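Local coordinates for protein beta-N-acetylhexosaminidase (Bacteroides fragilis, PDB 4PYS) that probably hydrolyses terminal beta-linked N-acetylhexosamine residues from glycans and glycoconjugates, as a family 20 glycoside hydrolase, at residues M158-N162 against A458-W462; S105-W109 against K480-F484; G171-R175 against G188-G192; A328-K332 against P353-V357; P394-K399 against N502-D506. All coordinates share one frame; numbering follows the deposited sequence.

Overall arrangement
Contacts 1, 3 and 4 all lie in the catalytic barrel of a family 20 glycoside hydrolase, while contact 2 ties the preceding alpha/beta domain to a C-terminal helix and contact 5 holds the chain end against a barrel loop. Contact 1, nearest the centre of the chain, is buried and mostly apolar. It touches contact 2, also buried but mixing aromatic and polar chemistry, where Met158 packs on Arg107, Trp483 and Phe484 and where Lys160 reaches Ser105. Contact 3 is buried too but relies on backbone bonds and glycines. Contacts 4 and 5, about 40 Å apart between centres, are only partly buried; one adds a salt bridge, the other indole hydrogen bonds.

Contact 1: M158-N162 against A458-W462; sequences MLKMN and AEQMW
A Schellman motif closes helix 146-158 of the TIM barrel here, and its positive-phi residue Lys160 lies against the indole of Trp462 on helix 453-462. The lysine's methylenes do the touching. CB sits 3.5 Å from Trp462 CE3, and CD stands almost directly above the six-membered ring, 3.5 Å from its centroid and 7° off the normal, a CH-pi contact. With CG beside the backbone N (chi1 -61°), the aliphatic chain runs over the ring face before a bend at chi4 turns the ammonium aside to Ser105 OG. A lysine suits this place because its long apolar shaft covers an aromatic face while its charge finds a polar partner further on; Trp462 NE1 is likewise held by Asp126.

Beside the indole the side chains that meet are apolar. Leu159 CB rests 3.8 Å from Ala458 CB, whose small methyl lets the backbones come close. Met161 and Met461, both selenomethionine, cross at an angle, the CE of Met161 3.8 Å from the SE of Met461. The polar link is a water that donates to both Leu159 O (2.8 Å) and Ala458 O (3.2 Å), joining the end of one helix to the other; Ala458 O also takes the helical bond from Trp462 N.

Both methionines also pack on Ser433 of strand 428-435, Leu159 continues onto Ile454 and Leu455 of helix 453-462, and Lys160 reaches Tyr101 on helix 96-109 of the preceding domain.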
# COMPACT_ATOMS: atom_id res chain seq x y z
N MSE A 158 -7.30 -8.79 0.38
CA MSE A 158 -8.40 -9.27 1.20
C MSE A 158 -9.29 -8.12 1.65
O MSE A 158 -10.51 -8.29 1.81
CB MSE A 158 -7.83 -10.02 2.43
CG MSE A 158 -8.89 -10.51 3.40
SE MSE A 158 -8.01 -11.37 4.93
CE MSE A 158 -7.25 -9.74 5.73
N LEU A 159 -8.69 -6.95 1.85
CA LEU A 159 -9.40 -5.79 2.36
C LEU A 159 -9.81 -4.86 1.21
O LEU A 159 -10.21 -3.71 1.44
CB LEU A 159 -8.51 -5.04 3.35
CG LEU A 159 -8.21 -5.85 4.63
CD1 LEU A 159 -7.31 -5.07 5.57
CD2 LEU A 159 -9.48 -6.24 5.34
N LYS A 160 -9.71 -5.39 -0.01
CA LYS A 160 -10.08 -4.68 -1.24
C LYS A 160 -9.26 -3.42 -1.55
O LYS A 160 -9.73 -2.53 -2.25
CB LYS A 160 -11.60 -4.39 -1.26
CG LYS A 160 -12.44 -5.68 -1.21
CD LYS A 160 -13.89 -5.40 -1.66
CE LYS A 160 -14.72 -6.67 -1.78
NZ LYS A 160 -15.13 -7.20 -0.43
N MSE A 161 -8.03 -3.37 -1.06
CA MSE A 161 -7.11 -2.32 -1.50
C MSE A 161 -6.56 -2.64 -2.86
O MSE A 161 -6.77 -3.76 -3.37
CB MSE A 161 -5.98 -2.18 -0.49
CG MSE A 161 -6.54 -1.83 0.86
SE MSE A 161 -5.08 -1.55 2.11
CE MSE A 161 -6.16 -1.35 3.73
N ASN A 162 -5.90 -1.67 -3.49
CA ASN A 162 -5.36 -1.92 -4.82
C ASN A 162 -3.88 -1.60 -5.01
O ASN A 162 -3.33 -1.88 -6.08
CB ASN A 162 -6.18 -1.26 -5.94
CG ASN A 162 -6.44 0.22 -5.71
OD1 ASN A 162 -5.97 0.82 -4.74
ND2 ASN A 162 -7.19 0.83 -6.64
N ALA A 458 -9.57 0.38 5.87
CA ALA A 458 -10.13 -0.29 4.69
C ALA A 458 -11.59 0.07 4.48
O ALA A 458 -12.04 0.21 3.35
CB ALA A 458 -9.99 -1.81 4.80
N GLU A 459 -12.33 0.21 5.57
CA GLU A 459 -13.75 0.59 5.48
C GLU A 459 -13.87 2.01 4.90
O GLU A 459 -14.70 2.28 4.03
CB GLU A 459 -14.37 0.52 6.88
CG GLU A 459 -15.87 0.80 6.92
CD GLU A 459 -16.70 -0.40 6.53
OE1 GLU A 459 -16.12 -1.42 6.11
OE2 GLU A 459 -17.94 -0.32 6.63
N GLN A 460 -13.04 2.91 5.40
CA GLN A 460 -13.06 4.30 4.91
C GLN A 460 -12.66 4.39 3.45
O GLN A 460 -13.19 5.21 2.70
CB GLN A 460 -12.14 5.15 5.80
CG GLN A 460 -12.77 5.41 7.18
CD GLN A 460 -11.82 6.05 8.16
OE1 GLN A 460 -10.61 6.11 7.94
NE2 GLN A 460 -12.36 6.51 9.28
N MSE A 461 -11.73 3.53 3.03
CA MSE A 461 -11.29 3.53 1.64
C MSE A 461 -12.35 2.98 0.70
O MSE A 461 -12.56 3.51 -0.39
CB MSE A 461 -10.05 2.65 1.49
CG MSE A 461 -8.78 3.24 2.13
SE MSE A 461 -7.42 1.87 2.16
CE MSE A 461 -6.09 2.83 3.25
N TRP A 462 -12.99 1.89 1.11
CA TRP A 462 -13.88 1.18 0.18
C TRP A 462 -15.36 1.54 0.29
O TRP A 462 -16.03 1.83 -0.71
CB TRP A 462 -13.70 -0.35 0.34
CG TRP A 462 -14.65 -1.09 -0.57
CD1 TRP A 462 -15.97 -1.38 -0.34
CD2 TRP A 462 -14.35 -1.61 -1.87
NE1 TRP A 462 -16.51 -2.03 -1.42
CE2 TRP A 462 -15.53 -2.20 -2.37
CE3 TRP A 462 -13.19 -1.64 -2.65
CZ2 TRP A 462 -15.59 -2.81 -3.63
CZ3 TRP A 462 -13.24 -2.26 -3.90
CH2 TRP A 462 -14.44 -2.83 -4.38
O HOH W 1 -10.27 -0.94 0.90

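Contact 2: S105-W109 against K480-F484; sequences SLRQW and KQLWF
Gln108 and Trp483 meet where two helices cross between domains: helix 96-109 belongs to the alpha/beta domain that precedes the barrel in family 20 hexosaminidases, and helix 470-486 follows the barrel. The short segments run at 116° to each other with axes 12.1 Å apart, a separation bridged by long side chains and a large indole.

The contacts of the Trp483 ring come first. Gln108 CG lies over its six-membered ring, 3.8 Å from the centroid and 22° off the normal, a CH-pi contact. Trp483 CG stands anti to the backbone N, which carries the indole out toward helix 96-109. Arg107 packs at the ring rim instead: its NE approaches CZ2 of Trp483 at 4.0 Å near the ring plane, while Trp483 CH2 lies over a face of the guanidinium. The two planes are 59° apart, so this is not a flat stack. Arginine can serve the apolar ring and still bond at its ends, NH1 to Gln104 and NH2 to Gln487.

A close approach of Lys480 CE to Gln108 OE1, 3.4 Å, adds packing; that oxygen accepts from Met12 N.

The polar bonds gather at the lysine's tip. Lys480 NZ donates to Ile10 O, and a water that donates to Gln108 O also lies beside the ammonium, doubtfully close to it. The direct bond across the contact runs from Lys480 NZ to the carbonyl oxygen of Gln108, NZ to O 3.2 Å, with the donor slightly tilted from the carbonyl plane.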
# COMPACT_ATOMS: atom_id res chain seq x y z
N SER A 105 -15.19 -11.11 -1.60
CA SER A 105 -16.49 -11.15 -0.94
C SER A 105 -17.03 -12.57 -0.78
O SER A 105 -17.59 -12.91 0.27
CB SER A 105 -17.51 -10.25 -1.66
OG SER A 105 -17.17 -8.88 -1.48
N LEU A 106 -16.88 -13.40 -1.81
CA LEU A 106 -17.33 -14.79 -1.74
C LEU A 106 -16.61 -15.53 -0.61
O LEU A 106 -17.21 -16.37 0.08
CB LEU A 106 -17.12 -15.52 -3.07
CG LEU A 106 -18.08 -15.16 -4.21
CD1 LEU A 106 -17.62 -15.82 -5.52
CD2 LEU A 106 -19.50 -15.60 -3.87
N ARG A 107 -15.33 -15.24 -0.42
CA ARG A 107 -14.56 -15.85 0.68
C ARG A 107 -15.24 -15.64 2.02
O ARG A 107 -15.32 -16.56 2.84
CB ARG A 107 -13.18 -15.20 0.78
CG ARG A 107 -12.15 -15.66 -0.19
CD ARG A 107 -10.85 -14.91 0.07
NE ARG A 107 -10.12 -15.40 1.24
CZ ARG A 107 -9.02 -14.81 1.72
NH1 ARG A 107 -8.55 -13.72 1.13
NH2 ARG A 107 -8.39 -15.32 2.76
N GLN A 108 -15.71 -14.41 2.25
CA GLN A 108 -16.34 -14.06 3.51
C GLN A 108 -17.82 -14.41 3.57
O GLN A 108 -18.40 -14.50 4.65
CB GLN A 108 -16.16 -12.56 3.80
CG GLN A 108 -14.71 -12.21 4.07
CD GLN A 108 -14.52 -10.76 4.48
OE1 GLN A 108 -15.34 -10.20 5.21
NE2 GLN A 108 -13.44 -10.16 4.01
N TRP A 109 -18.44 -14.61 2.41
CA TRP A 109 -19.87 -14.88 2.36
C TRP A 109 -20.16 -16.37 2.60
O TRP A 109 -21.23 -16.73 3.07
CB TRP A 109 -20.46 -14.40 1.03
CG TRP A 109 -21.96 -14.35 1.02
CD1 TRP A 109 -22.80 -15.16 0.31
CD2 TRP A 109 -22.79 -13.45 1.76
NE1 TRP A 109 -24.11 -14.81 0.56
CE2 TRP A 109 -24.13 -13.77 1.46
CE3 TRP A 109 -22.53 -12.40 2.65
CZ2 TRP A 109 -25.21 -13.07 2.02
CZ3 TRP A 109 -23.60 -11.71 3.21
CH2 TRP A 109 -24.92 -12.05 2.89
N LYS A 480 -16.16 -10.73 12.90
CA LYS A 480 -15.34 -11.27 11.83
C LYS A 480 -13.95 -11.66 12.33
O LYS A 480 -13.17 -12.28 11.60
CB LYS A 480 -15.21 -10.23 10.70
CG LYS A 480 -15.11 -10.82 9.31
CD LYS A 480 -16.37 -11.58 8.96
CE LYS A 480 -16.21 -12.32 7.66
NZ LYS A 480 -17.40 -13.15 7.36
N GLN A 481 -13.64 -11.31 13.58
CA GLN A 481 -12.27 -11.46 14.10
C GLN A 481 -11.69 -12.86 13.94
O GLN A 481 -10.56 -13.01 13.45
CB GLN A 481 -12.19 -11.02 15.57
CG GLN A 481 -10.81 -11.26 16.20
CD GLN A 481 -10.73 -10.77 17.63
OE1 GLN A 481 -11.64 -10.09 18.12
NE2 GLN A 481 -9.65 -11.10 18.32
N LEU A 482 -12.42 -13.90 14.37
CA LEU A 482 -11.85 -15.24 14.30
C LEU A 482 -11.61 -15.66 12.84
O LEU A 482 -10.62 -16.33 12.55
CB LEU A 482 -12.71 -16.25 15.05
CG LEU A 482 -12.10 -17.61 15.37
CD1 LEU A 482 -10.67 -17.50 15.90
CD2 LEU A 482 -12.99 -18.32 16.38
N TRP A 483 -12.49 -15.26 11.93
CA TRP A 483 -12.26 -15.55 10.51
C TRP A 483 -10.95 -14.93 10.03
O TRP A 483 -10.17 -15.57 9.33
CB TRP A 483 -13.42 -15.10 9.61
CG TRP A 483 -13.17 -15.50 8.15
CD1 TRP A 483 -13.40 -16.73 7.58
CD2 TRP A 483 -12.58 -14.69 7.11
NE1 TRP A 483 -13.02 -16.73 6.26
CE2 TRP A 483 -12.51 -15.49 5.94
CE3 TRP A 483 -12.13 -13.37 7.05
CZ2 TRP A 483 -12.00 -15.00 4.73
CZ3 TRP A 483 -11.61 -12.89 5.84
CH2 TRP A 483 -11.55 -13.71 4.71
N PHE A 484 -10.70 -13.68 10.41
CA PHE A 484 -9.45 -13.03 10.01
C PHE A 484 -8.27 -13.74 10.64
O PHE A 484 -7.22 -13.90 10.02
CB PHE A 484 -9.44 -11.56 10.43
CG PHE A 484 -10.24 -10.66 9.51
CD1 PHE A 484 -9.93 -10.57 8.16
CD2 PHE A 484 -11.28 -9.89 10.01
CE1 PHE A 484 -10.65 -9.74 7.31
CE2 PHE A 484 -12.01 -9.04 9.16
CZ PHE A 484 -11.70 -8.98 7.82
O HOH W 2 -16.19 -15.28 6.94

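Contact 3: G171-R175 against G188-G192; sequences GLGWR and GAFVG
Trp174 N donates a nearly straight bond to Gly188 O, 3.0 Å long with 167° at the hydrogen, although it approaches that carbonyl from well above its plane. The same oxygen receives a CA-H...O contact from Gly173 CA at 3.4 Å, so a weak C-H contact supplements the N-H bond. Packing is close here: Ala189 CB lies 3.2 Å from Trp174 O, and glycine suits position 188 because a CB there would press on Trp174 CB. Glycine likewise suits position 173, where a CB would collide with the Arg175 guanidinium.

The segments lie in a beta-to-alpha connection of the TIM barrel, short strand 173-174 having folded back antiparallel on barrel strand 163-170. Arg175 extends the grip less firmly: its NH1 makes a weak, bent bond to Ala189 O at 3.2 Å, the oxygen near the guanidinium plane, while Gly199 O and Gln197 O hold the same nitrogen more strongly.

Toward partly exposed Val191 the fit is looser and water takes over. Leu172 O and Gly192 N do not bond directly; a water donates to Leu172 O at 2.7 Å and accepts from Gly192 N at 2.9 Å. Beside this bridge, Val191 CG2 rests 3.7 Å from Leu172 O.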
# COMPACT_ATOMS: atom_id res chain seq x y z
N GLY A 171 18.09 4.82 5.32
CA GLY A 171 19.46 4.96 5.79
C GLY A 171 19.96 3.65 6.37
O GLY A 171 21.13 3.30 6.25
N LEU A 172 19.04 2.90 6.98
CA LEU A 172 19.37 1.65 7.65
C LEU A 172 19.33 0.43 6.74
O LEU A 172 19.52 -0.69 7.21
CB LEU A 172 18.39 1.40 8.80
CG LEU A 172 18.78 1.94 10.17
CD1 LEU A 172 17.59 1.86 11.12
CD2 LEU A 172 19.97 1.18 10.71
N GLY A 173 19.03 0.63 5.46
CA GLY A 173 18.94 -0.50 4.56
C GLY A 173 18.49 -0.16 3.16
O GLY A 173 17.42 0.44 2.96
N TRP A 174 19.30 -0.52 2.18
CA TRP A 174 18.88 -0.48 0.79
C TRP A 174 18.57 -1.92 0.41
O TRP A 174 19.47 -2.75 0.39
CB TRP A 174 20.02 0.04 -0.10
CG TRP A 174 19.62 0.13 -1.52
CD1 TRP A 174 19.44 -0.90 -2.40
CD2 TRP A 174 19.31 1.33 -2.24
NE1 TRP A 174 19.05 -0.42 -3.62
CE2 TRP A 174 18.96 0.95 -3.55
CE3 TRP A 174 19.29 2.68 -1.90
CZ2 TRP A 174 18.60 1.89 -4.54
CZ3 TRP A 174 18.94 3.61 -2.87
CH2 TRP A 174 18.60 3.21 -4.18
N ARG A 175 17.32 -2.22 0.11
CA ARG A 175 16.94 -3.62 -0.07
C ARG A 175 16.50 -4.01 -1.47
O ARG A 175 16.05 -5.14 -1.67
CB ARG A 175 15.88 -4.02 0.96
CG ARG A 175 16.30 -3.64 2.37
CD ARG A 175 15.84 -4.62 3.44
NE ARG A 175 16.00 -3.97 4.74
CZ ARG A 175 17.05 -4.13 5.52
NH1 ARG A 175 18.03 -4.96 5.17
NH2 ARG A 175 17.12 -3.48 6.68
N GLY A 188 24.80 -2.27 1.18
CA GLY A 188 23.75 -1.45 1.76
C GLY A 188 22.62 -2.18 2.45
O GLY A 188 21.88 -1.57 3.23
N ALA A 189 22.46 -3.48 2.20
CA ALA A 189 21.40 -4.24 2.86
C ALA A 189 21.86 -4.92 4.15
O ALA A 189 21.11 -5.68 4.76
CB ALA A 189 20.82 -5.27 1.91
N PHE A 190 23.10 -4.62 4.55
CA PHE A 190 23.72 -5.30 5.69
C PHE A 190 24.35 -4.31 6.67
O PHE A 190 25.11 -4.69 7.55
CB PHE A 190 24.74 -6.34 5.20
CG PHE A 190 24.14 -7.41 4.33
CD1 PHE A 190 23.57 -8.54 4.91
CD2 PHE A 190 24.07 -7.26 2.95
CE1 PHE A 190 22.97 -9.52 4.13
CE2 PHE A 190 23.47 -8.23 2.15
CZ PHE A 190 22.92 -9.37 2.74
N VAL A 191 24.01 -3.04 6.51
CA VAL A 191 24.54 -2.00 7.39
C VAL A 191 23.86 -2.02 8.76
O VAL A 191 24.47 -1.67 9.77
CB VAL A 191 24.47 -0.60 6.74
CG1 VAL A 191 25.38 -0.54 5.52
CG2 VAL A 191 23.04 -0.23 6.36
N GLY A 192 22.59 -2.43 8.79
CA GLY A 192 21.85 -2.56 10.04
C GLY A 192 22.32 -3.73 10.88
O GLY A 192 22.52 -4.83 10.37
O HOH W 3 20.78 -3.05 6.64

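Contact 4: A328-K332 against P353-V357; sequences ADYLK and PDNVV
This is a partly buried helix-to-turn contact at the rim of the TIM barrel, where helix 316-333 packs on the type I turn from Pro353 to Val356 that leads into barrel strand 356-360. Its inner part is apolar. Ala328 CB meets Pro353 CG at 3.5 Å and Val356 CG2 at 3.9 Å, its small methyl allowing the turn to lie close to the helix, while the rigid proline gives the turn a compact apolar surface.

Asn355 supplies the polar lock. Its CG lies between the backbone N and the carbonyl carbon (chi1 65°), bringing the amide across to the helix, where ND2 donates to Ala328 O at 3.0 Å and 154°. That oxygen also accepts the helical bond from Lys332 N, so two donors hold it. The amide further donates to Arg336 O, and Asn355 pairs through its backbone with Ala338 of the adjacent strand 337-341.

Outermost is exposed Lys332. Its fully extended chain passes the Asn355 amide, CB 3.5 Å from Asn355 ND2, and crosses Asp354 at about a right angle. Lys332 NZ forms a salt bridge to Asp354 OD1 at 2.7 Å, approaching from above the carboxylate plane, and a water it bonds at 3.0 Å accepts from Asp354 N as well.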
# COMPACT_ATOMS: atom_id res chain seq x y z
N ALA A 328 11.45 13.46 -11.48
CA ALA A 328 10.07 13.32 -11.92
C ALA A 328 9.99 13.47 -13.44
O ALA A 328 9.24 12.75 -14.10
CB ALA A 328 9.19 14.34 -11.23
N ASP A 329 10.77 14.39 -13.99
CA ASP A 329 10.78 14.56 -15.44
C ASP A 329 11.30 13.30 -16.12
O ASP A 329 10.81 12.91 -17.19
CB ASP A 329 11.60 15.77 -15.87
CG ASP A 329 10.72 16.95 -16.26
OD1 ASP A 329 10.03 16.86 -17.30
OD2 ASP A 329 10.73 17.96 -15.53
N TYR A 330 12.28 12.66 -15.50
CA TYR A 330 12.81 11.41 -16.02
C TYR A 330 11.73 10.34 -16.03
O TYR A 330 11.56 9.61 -17.02
CB TYR A 330 14.00 10.94 -15.19
CG TYR A 330 14.73 9.82 -15.86
CD1 TYR A 330 15.43 10.05 -17.04
CD2 TYR A 330 14.71 8.52 -15.35
CE1 TYR A 330 16.10 9.04 -17.68
CE2 TYR A 330 15.39 7.50 -15.99
CZ TYR A 330 16.08 7.77 -17.16
OH TYR A 330 16.77 6.78 -17.83
N LEU A 331 11.00 10.23 -14.92
CA LEU A 331 9.91 9.28 -14.82
C LEU A 331 8.84 9.62 -15.86
O LEU A 331 8.25 8.72 -16.47
CB LEU A 331 9.32 9.27 -13.41
CG LEU A 331 10.16 8.53 -12.38
CD1 LEU A 331 9.51 8.62 -11.02
CD2 LEU A 331 10.34 7.08 -12.80
N LYS A 332 8.62 10.91 -16.08
CA LYS A 332 7.63 11.36 -17.06
C LYS A 332 7.95 10.84 -18.47
O LYS A 332 7.05 10.38 -19.18
CB LYS A 332 7.51 12.88 -17.07
CG LYS A 332 6.40 13.40 -17.97
CD LYS A 332 6.17 14.88 -17.78
CE LYS A 332 5.22 15.42 -18.84
NZ LYS A 332 4.95 16.87 -18.63
N PRO A 353 6.89 19.04 -12.26
CA PRO A 353 6.20 18.68 -13.51
C PRO A 353 4.82 18.05 -13.28
O PRO A 353 4.48 17.70 -12.15
CB PRO A 353 7.15 17.67 -14.16
CG PRO A 353 7.99 17.14 -13.04
CD PRO A 353 8.13 18.26 -12.07
N ASP A 354 4.04 17.91 -14.35
CA ASP A 354 2.62 17.53 -14.23
C ASP A 354 2.35 16.04 -13.97
O ASP A 354 1.20 15.63 -13.92
CB ASP A 354 1.80 18.02 -15.44
CG ASP A 354 2.24 17.40 -16.75
OD1 ASP A 354 3.08 16.47 -16.74
OD2 ASP A 354 1.74 17.84 -17.81
N ASN A 355 3.40 15.24 -13.82
CA ASN A 355 3.20 13.84 -13.43
C ASN A 355 3.42 13.60 -11.94
O ASN A 355 3.50 12.45 -11.49
CB ASN A 355 4.12 12.93 -14.23
CG ASN A 355 5.58 13.16 -13.93
OD1 ASN A 355 6.01 14.30 -13.74
ND2 ASN A 355 6.36 12.08 -13.88
N VAL A 356 3.52 14.68 -11.17
CA VAL A 356 3.78 14.59 -9.73
C VAL A 356 2.51 14.35 -8.92
O VAL A 356 1.48 14.96 -9.17
CB VAL A 356 4.51 15.86 -9.23
CG1 VAL A 356 4.49 15.95 -7.71
CG2 VAL A 356 5.95 15.88 -9.75
N VAL A 357 2.60 13.43 -7.96
CA VAL A 357 1.52 13.15 -7.00
C VAL A 357 2.10 13.41 -5.61
O VAL A 357 3.27 13.10 -5.35
CB VAL A 357 1.04 11.69 -7.13
CG1 VAL A 357 0.00 11.35 -6.06
CG2 VAL A 357 0.48 11.44 -8.53
O HOH W 4 5.21 19.20 -16.70

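Contact 5: P394-K399 against N502-D506; sequences PLTPWK and NYKWD
Trp505, the penultimate residue, leans into the loop 394-399, beginning at CB, which lies over a face of the Trp398 indole 3.7 Å from the centroid of its five-membered ring. CG stands beside the backbone N (chi1 -72°), and the ring passes between two covers: Pro394 CB on one face, 3.9 Å from the centroid of the six-membered ring, and the neighbouring Tyr503 on the opposite one. CD1 lies near both Thr396 OG1 and Trp398 CB. At the edge, NE1 donates to Thr396 OG1, 2.9 Å away in the indole plane and nearly straight at 173°, which fixes the ring's rotation. Threonine serves doubly, since OG1 also meets a water that accepts from Tyr503 N.

In fold terms, the C-terminal tail closes on a loop of the TIM-barrel domain that follows helix 386-389. Arg448 of helix 447-450 forms a salt bridge with the terminal carboxylate of Asp506, and Arg449 makes a cation-pi contact with Trp398. Farther along the Trp505 ring, CZ2 comes within 3.3 Å of Leu395 N and 3.9 Å of Leu395 CB, and CH2 reaches Leu395 CD1 at 4.1 Å. Trp398 NE1 donates to Asp506 OD2 at 3.3 Å, meeting it from above the carboxylate plane.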
# COMPACT_ATOMS: atom_id res chain seq x y z
N PRO A 394 1.42 2.99 18.40
CA PRO A 394 0.76 1.98 19.24
C PRO A 394 -0.45 2.59 19.96
O PRO A 394 -0.69 3.78 19.80
CB PRO A 394 1.85 1.59 20.24
CG PRO A 394 2.72 2.83 20.35
CD PRO A 394 2.70 3.46 18.98
N LEU A 395 -1.20 1.79 20.71
CA LEU A 395 -2.34 2.33 21.45
C LEU A 395 -1.92 2.95 22.79
O LEU A 395 -2.66 3.76 23.35
CB LEU A 395 -3.40 1.25 21.70
CG LEU A 395 -4.48 1.06 20.64
CD1 LEU A 395 -3.92 0.40 19.36
CD2 LEU A 395 -5.63 0.25 21.22
N THR A 396 -0.76 2.54 23.29
CA THR A 396 -0.19 3.08 24.53
C THR A 396 1.30 3.26 24.28
O THR A 396 1.84 2.63 23.38
CB THR A 396 -0.43 2.12 25.73
OG1 THR A 396 0.05 0.81 25.40
CG2 THR A 396 -1.92 2.03 26.07
N PRO A 397 1.97 4.15 25.04
CA PRO A 397 3.36 4.49 24.74
C PRO A 397 4.33 3.31 24.70
O PRO A 397 4.21 2.37 25.48
CB PRO A 397 3.74 5.45 25.88
CG PRO A 397 2.44 6.08 26.27
CD PRO A 397 1.41 4.99 26.13
N TRP A 398 5.29 3.38 23.78
CA TRP A 398 6.27 2.33 23.58
C TRP A 398 7.50 2.92 22.92
O TRP A 398 7.42 3.45 21.82
CB TRP A 398 5.69 1.22 22.69
CG TRP A 398 6.69 0.16 22.37
CD1 TRP A 398 7.18 -0.79 23.22
CD2 TRP A 398 7.32 -0.07 21.11
NE1 TRP A 398 8.08 -1.60 22.56
CE2 TRP A 398 8.19 -1.17 21.26
CE3 TRP A 398 7.25 0.57 19.87
CZ2 TRP A 398 8.97 -1.65 20.21
CZ3 TRP A 398 8.02 0.08 18.82
CH2 TRP A 398 8.87 -1.02 19.00
N LYS A 399 8.63 2.85 23.62
CA LYS A 399 9.90 3.39 23.12
C LYS A 399 9.78 4.84 22.64
O LYS A 399 9.40 5.72 23.41
CB LYS A 399 10.47 2.49 22.02
CG LYS A 399 10.71 1.06 22.50
CD LYS A 399 11.61 0.30 21.56
CE LYS A 399 11.88 -1.11 22.07
NZ LYS A 399 12.73 -1.88 21.11
N ASN A 502 0.14 -2.33 30.96
CA ASN A 502 1.42 -2.85 30.49
C ASN A 502 1.27 -3.80 29.30
O ASN A 502 1.71 -4.94 29.36
CB ASN A 502 2.16 -3.56 31.63
N TYR A 503 0.64 -3.34 28.22
CA TYR A 503 0.54 -4.16 27.01
C TYR A 503 1.93 -4.43 26.43
O TYR A 503 2.79 -3.55 26.41
CB TYR A 503 -0.37 -3.53 25.96
CG TYR A 503 -0.69 -4.48 24.82
CD1 TYR A 503 -1.72 -5.41 24.93
CD2 TYR A 503 0.06 -4.46 23.64
CE1 TYR A 503 -2.00 -6.29 23.91
CE2 TYR A 503 -0.23 -5.34 22.61
CZ TYR A 503 -1.25 -6.25 22.75
OH TYR A 503 -1.54 -7.12 21.73
N LYS A 504 2.15 -5.66 25.98
CA LYS A 504 3.44 -6.05 25.43
C LYS A 504 3.50 -5.71 23.94
O LYS A 504 2.90 -6.41 23.12
CB LYS A 504 3.67 -7.55 25.65
CG LYS A 504 5.05 -8.04 25.22
CD LYS A 504 5.33 -9.44 25.76
N TRP A 505 4.21 -4.65 23.59
CA TRP A 505 4.28 -4.24 22.17
C TRP A 505 5.48 -4.87 21.47
O TRP A 505 5.66 -4.71 20.26
CB TRP A 505 4.34 -2.71 22.06
CG TRP A 505 3.03 -2.07 22.40
CD1 TRP A 505 2.72 -1.37 23.53
CD2 TRP A 505 1.85 -2.10 21.60
NE1 TRP A 505 1.41 -0.96 23.48
CE2 TRP A 505 0.85 -1.39 22.30
CE3 TRP A 505 1.54 -2.65 20.35
CZ2 TRP A 505 -0.44 -1.23 21.80
CZ3 TRP A 505 0.26 -2.49 19.86
CH2 TRP A 505 -0.71 -1.78 20.58
N ASP A 506 6.30 -5.59 22.23
CA ASP A 506 7.46 -6.24 21.64
C ASP A 506 7.53 -7.73 21.98
O ASP A 506 8.61 -8.33 21.93
CB ASP A 506 8.75 -5.53 22.07
CG ASP A 506 8.79 -5.24 23.55
OD1 ASP A 506 8.17 -6.01 24.31
OD2 ASP A 506 9.44 -4.24 23.94
OXT ASP A 506 6.51 -8.36 22.30
O HOH W 5 -0.42 -0.61 27.90